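Local structure of fatty acyl CoA synthetase FADD13 (FATTY-ACYL-CoA SYNTHETASE) (Mycobacterium tuberculosis, 3R44) at residues A34-E37 with V42-T45; T238-P243 with V255-C260. The protein belongs to the AMP-binding enzyme family of the ANL clan, combining a large N-terminal region with a smaller C-terminal domain. All blocks are in the same frame, centred on the assembly; numbering follows the deposited sequence.

Interaction 1: residues A34-E37 with V42-T45; sequences AYVE and VRMT
Val36 CG1 and Arg43 CG both stand anti to their backbone N, with chi1 178° and -176°. As a non-hydrogen-bonded pair of antiparallel strands, with both residues on the same face, the two side chains lie alongside each other. The arginine chain then bends at chi3 (-58°) and lays its guanidinium over the valine. Val36 CG1 sits over one face of that group, off-centre and closer to its border, 3.7 Å from Arg43 NH1. Val36 CG2 packs lower down, 4.1 Å from Arg43 CG. Tyr35 with Met44 and Glu37 with Val42 are the hydrogen-bonded pairs on either side. The register is broken at the start of 34-37 by a classic beta bulge. Ala34 and Tyr35 both face Met44, and its O accepts from Ala34 N at 2.7 Å and from Tyr35 N at 3.2 Å. On the opposite face, Val42 CG1 lies at the edge of the Tyr35 ring, 3.8 Å from Tyr35 CD2. Glu37 CB and Val42 CB meet at 4.0 Å. Tyr35 OH donates to Glu37 OE1 at 2.7 Å, reaching it from above the carboxylate plane. Ser241 also bonds to both of these groups, Thr40 holds Glu37 OE2, and Arg43 NH2 forms a salt bridge with Glu257. Strand 42-45 is an outermost strand of the mixed sheet, and 33-37 pairs on its other side with the parallel strand 238-241. Helix 46-62 packs on Ala34 and Met44, and helix 79-91 on Tyr35 and Met44.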
loop_
_atom_site.group_PDB
_atom_site.type_symbol
_atom_site.label_atom_id
_atom_site.label_comp_id
_atom_site.label_asym_id
_atom_site.label_seq_id
_atom_site.Cartn_x
_atom_site.Cartn_y
_atom_site.Cartn_z
ATOM N N ALA A 34 13.434 -16.987 10.193
ATOM C CA ALA A 34 12.313 -16.027 10.143
ATOM C C ALA A 34 12.659 -14.718 9.453
ATOM O O ALA A 34 11.835 -14.124 8.751
ATOM C CB ALA A 34 11.783 -15.744 11.584
ATOM N N TYR A 35 13.890 -14.275 9.667
ATOM C CA TYR A 35 14.338 -12.909 9.250
ATOM C C TYR A 35 15.800 -12.926 8.956
ATOM O O TYR A 35 16.551 -13.316 9.806
ATOM C CB TYR A 35 13.992 -11.898 10.344
ATOM C CG TYR A 35 14.081 -10.459 9.894
ATOM C CD1 TYR A 35 12.932 -9.774 9.512
ATOM C CD2 TYR A 35 15.291 -9.792 9.849
ATOM C CE1 TYR A 35 12.987 -8.500 9.069
ATOM C CE2 TYR A 35 15.360 -8.453 9.404
ATOM C CZ TYR A 35 14.175 -7.838 9.027
ATOM O OH TYR A 35 14.143 -6.532 8.618
ATOM N N VAL A 36 16.186 -12.622 7.718
ATOM C CA VAL A 36 17.551 -12.644 7.266
ATOM C C VAL A 36 17.795 -11.268 6.609
ATOM O O VAL A 36 17.133 -10.930 5.624
ATOM C CB VAL A 36 17.819 -13.770 6.251
ATOM C CG1 VAL A 36 19.272 -13.703 5.795
ATOM C CG2 VAL A 36 17.486 -15.141 6.825
ATOM N N GLU A 37 18.748 -10.496 7.141
ATOM C CA GLU A 37 19.070 -9.153 6.621
ATOM C C GLU A 37 20.596 -9.110 6.457
ATOM O O GLU A 37 21.299 -8.753 7.423
ATOM C CB GLU A 37 18.608 -8.068 7.610
ATOM C CG GLU A 37 18.506 -6.685 7.032
ATOM C CD GLU A 37 17.723 -5.771 7.938
ATOM O OE1 GLU A 37 16.491 -5.614 7.731
ATOM O OE2 GLU A 37 18.351 -5.233 8.879
ATOM N N VAL A 42 21.944 -9.943 10.228
ATOM C CA VAL A 42 20.863 -10.529 11.052
ATOM C C VAL A 42 20.386 -11.834 10.380
ATOM O O VAL A 42 20.110 -11.859 9.179
ATOM C CB VAL A 42 19.724 -9.527 11.193
ATOM C CG1 VAL A 42 18.525 -10.149 11.906
ATOM C CG2 VAL A 42 20.233 -8.221 11.906
ATOM N N ARG A 43 20.368 -12.941 11.122
ATOM C CA ARG A 43 19.855 -14.226 10.606
ATOM C C ARG A 43 19.154 -14.896 11.791
ATOM O O ARG A 43 19.801 -15.516 12.624
ATOM C CB ARG A 43 20.950 -15.130 10.015
ATOM C CG ARG A 43 20.458 -16.459 9.378
ATOM C CD ARG A 43 21.640 -17.284 8.666
ATOM N NE ARG A 43 22.273 -16.465 7.632
ATOM C CZ ARG A 43 21.884 -16.369 6.354
ATOM N NH1 ARG A 43 20.835 -17.063 5.849
ATOM N NH2 ARG A 43 22.539 -15.519 5.580
ATOM N N MET A 44 17.847 -14.730 11.901
ATOM C CA MET A 44 17.137 -15.146 13.115
ATOM C C MET A 44 16.111 -16.191 12.813
ATOM O O MET A 44 15.449 -16.085 11.808
ATOM C CB MET A 44 16.465 -13.964 13.736
ATOM C CG MET A 44 17.492 -13.062 14.405
ATOM S SD MET A 44 16.705 -11.573 14.972
ATOM C CE MET A 44 15.423 -12.137 16.091
ATOM N N THR A 45 15.986 -17.181 13.704
ATOM C CA THR A 45 14.956 -18.195 13.593
ATOM C C THR A 45 13.629 -17.699 14.161
ATOM O O THR A 45 13.550 -16.667 14.800
ATOM C CB THR A 45 15.309 -19.421 14.368
ATOM O OG1 THR A 45 15.428 -19.029 15.733
ATOM C CG2 THR A 45 16.663 -20.061 13.883
#

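Interaction 2: residues T238-P243 with V255-C260; sequences TLISMP and VEERVC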
loop_
_atom_site.group_PDB
_atom_site.type_symbol
_atom_site.label_atom_id
_atom_site.label_comp_id
_atom_site.label_asym_id
_atom_site.label_seq_id
_atom_site.Cartn_x
_atom_site.Cartn_y
_atom_site.Cartn_z
ATOM N N THR A 238 10.475 -17.471 5.219
ATOM C CA THR A 238 11.604 -16.721 5.715
ATOM C C THR A 238 11.615 -15.370 5.028
ATOM O O THR A 238 11.707 -15.301 3.809
ATOM C CB THR A 238 12.910 -17.459 5.403
ATOM O OG1 THR A 238 12.878 -18.774 5.960
ATOM C CG2 THR A 238 14.168 -16.758 5.993
ATOM N N LEU A 239 11.591 -14.275 5.787
ATOM C CA LEU A 239 11.727 -12.927 5.230
ATOM C C LEU A 239 13.187 -12.638 4.946
ATOM O O LEU A 239 14.024 -12.829 5.831
ATOM C CB LEU A 239 11.217 -11.884 6.209
ATOM C CG LEU A 239 9.731 -11.792 6.282
ATOM C CD1 LEU A 239 9.427 -10.843 7.476
ATOM C CD2 LEU A 239 9.172 -11.178 5.010
ATOM N N ILE A 240 13.478 -12.213 3.715
ATOM C CA ILE A 240 14.798 -11.776 3.334
ATOM C C ILE A 240 14.682 -10.272 3.199
ATOM O O ILE A 240 13.993 -9.771 2.334
ATOM C CB ILE A 240 15.264 -12.441 2.027
ATOM C CG1 ILE A 240 15.098 -13.977 2.106
ATOM C CG2 ILE A 240 16.692 -12.001 1.687
ATOM C CD1 ILE A 240 15.880 -14.679 3.225
ATOM N N SER A 241 15.374 -9.544 4.051
ATOM C CA SER A 241 15.194 -8.114 4.093
ATOM C C SER A 241 16.300 -7.332 3.371
ATOM O O SER A 241 17.508 -7.555 3.613
ATOM C CB SER A 241 15.098 -7.657 5.551
ATOM O OG SER A 241 15.103 -6.254 5.620
ATOM N N MET A 242 15.869 -6.410 2.504
ATOM C CA MET A 242 16.722 -5.402 1.863
ATOM C C MET A 242 16.196 -3.993 2.227
ATOM O O MET A 242 15.342 -3.485 1.556
ATOM C CB MET A 242 16.776 -5.588 0.318
ATOM C CG MET A 242 17.894 -4.820 -0.319
ATOM S SD MET A 242 17.919 -4.910 -2.167
ATOM C CE MET A 242 19.611 -5.129 -2.469
ATOM N N PRO A 243 16.678 -3.388 3.334
ATOM C CA PRO A 243 16.025 -2.205 3.892
ATOM C C PRO A 243 16.149 -0.990 3.012
ATOM O O PRO A 243 15.166 -0.227 2.929
ATOM C CB PRO A 243 16.697 -2.005 5.267
ATOM C CG PRO A 243 17.554 -3.113 5.474
ATOM C CD PRO A 243 17.644 -3.987 4.260
ATOM N N VAL A 255 19.967 -14.524 -5.301
ATOM C CA VAL A 255 20.727 -15.765 -5.495
ATOM C C VAL A 255 21.289 -16.323 -4.207
ATOM O O VAL A 255 21.033 -17.509 -3.899
ATOM C CB VAL A 255 21.815 -15.600 -6.564
ATOM C CG1 VAL A 255 22.667 -16.854 -6.697
ATOM C CG2 VAL A 255 21.163 -15.266 -7.926
ATOM N N GLU A 256 22.055 -15.511 -3.475
ATOM C CA GLU A 256 22.697 -15.924 -2.235
ATOM C C GLU A 256 21.710 -16.461 -1.208
ATOM O O GLU A 256 22.049 -17.390 -0.472
ATOM C CB GLU A 256 23.526 -14.807 -1.576
ATOM C CG GLU A 256 24.677 -14.337 -2.380
ATOM C CD GLU A 256 25.706 -15.424 -2.669
ATOM O OE1 GLU A 256 25.911 -16.322 -1.817
ATOM O OE2 GLU A 256 26.327 -15.365 -3.746
ATOM N N GLU A 257 20.501 -15.920 -1.160
ATOM C CA GLU A 257 19.529 -16.311 -0.124
ATOM C C GLU A 257 18.409 -17.146 -0.673
ATOM O O GLU A 257 17.400 -17.402 -0.003
ATOM C CB GLU A 257 18.990 -15.076 0.589
ATOM C CG GLU A 257 19.990 -14.451 1.509
ATOM C CD GLU A 257 20.558 -15.400 2.595
ATOM O OE1 GLU A 257 19.911 -16.365 3.082
ATOM O OE2 GLU A 257 21.700 -15.146 2.994
ATOM N N ARG A 258 18.630 -17.624 -1.888
ATOM C CA ARG A 258 17.743 -18.595 -2.489
ATOM C C ARG A 258 16.307 -18.138 -2.400
ATOM O O ARG A 258 15.434 -18.886 -1.984
ATOM C CB ARG A 258 17.919 -19.958 -1.795
ATOM C CG ARG A 258 19.383 -20.536 -1.768
ATOM C CD ARG A 258 19.459 -21.924 -1.022
ATOM N NE ARG A 258 18.882 -21.905 0.322
ATOM C CZ ARG A 258 19.428 -21.290 1.361
ATOM N NH1 ARG A 258 20.617 -20.695 1.231
ATOM N NH2 ARG A 258 18.804 -21.295 2.522
ATOM N N VAL A 259 16.065 -16.906 -2.820
ATOM C CA VAL A 259 14.777 -16.274 -2.742
ATOM C C VAL A 259 13.795 -16.898 -3.752
ATOM O O VAL A 259 14.115 -17.126 -4.933
ATOM C CB VAL A 259 14.917 -14.732 -2.923
ATOM C CG1 VAL A 259 13.517 -14.024 -3.029
ATOM C CG2 VAL A 259 15.744 -14.120 -1.784
ATOM N N CYS A 260 12.598 -17.197 -3.244
ATOM C CA CYS A 260 11.481 -17.726 -4.014
ATOM C C CYS A 260 10.505 -16.716 -4.531
ATOM O O CYS A 260 9.925 -16.917 -5.632
ATOM C CB CYS A 260 10.728 -18.764 -3.173
ATOM S SG CYS A 260 11.757 -19.973 -2.381
#
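Ile240 meets Glu257 and Val259, and it is the one residue of 238-243 that touches 255-260. The segment starts with Thr238 and Leu239, which run as buried strand and bond through their backbones to the flanking strands. Ile240 follows. It points its side chain at the other segment and spreads its branches over two partners. Its CG2 is anti to the backbone N and lies 4.0 Å from Glu257 CB. Its CG1 is beside the backbone N (chi1 -51°) and packs 3.9 Å from Val259 CG2. Ile240 CD1 lies 4.1 Å from Glu257 CB. Val259 comes alongside the isoleucine, its side chain heading the opposite way. Only carbon meets carbon here, so the glutamate contributes its aliphatic part. Ser241 then ends the strand. The chain leaves it through Met242, which packs on helix 247-256, and Pro243.

The shape of 255-260 comes from a Schellman motif that ends the helix. Arg258, with positive phi, is its C-prime residue. Arg258 N bonds to Val255 O at 3.1 Å, and Val259 N to Ile254 O. The turn presents Glu257 and Val259 together to Ile240. Glu257 OE1 forms a salt bridge with Arg213, and Arg43 is the second partner of the carboxylate; the two arginines probably stabilise this buried charge. Strand 238-241, helix 247-256 and strand 261-264 form a beta-alpha-beta crossover. Strand 213-216 lies between those two strands in the sheet, with strand 33-37 on the other side of 238-241.

In the fold
The hairpin of interaction 1 comes first in the chain, and interaction 2 follows some 190 residues later. Their centres are about 10 Å apart, and both reach the nine-stranded mixed sheet of the large N-terminal region. Strands 33-37 and 238-241 are neighbours there. Val36 O lies 2.7 Å from Ser241 N, a probable hydrogen bond, and Glu37 OE1 lies 2.6 Å from Ser241 OG, another probable one. Val36 CB packs 3.7 Å from Ile240 CD1. One hairpin thus forms the end of the sheet, and a crossover unit continues it inward. Val36 is shared ground: it touches Arg43, Ile240 and Glu257.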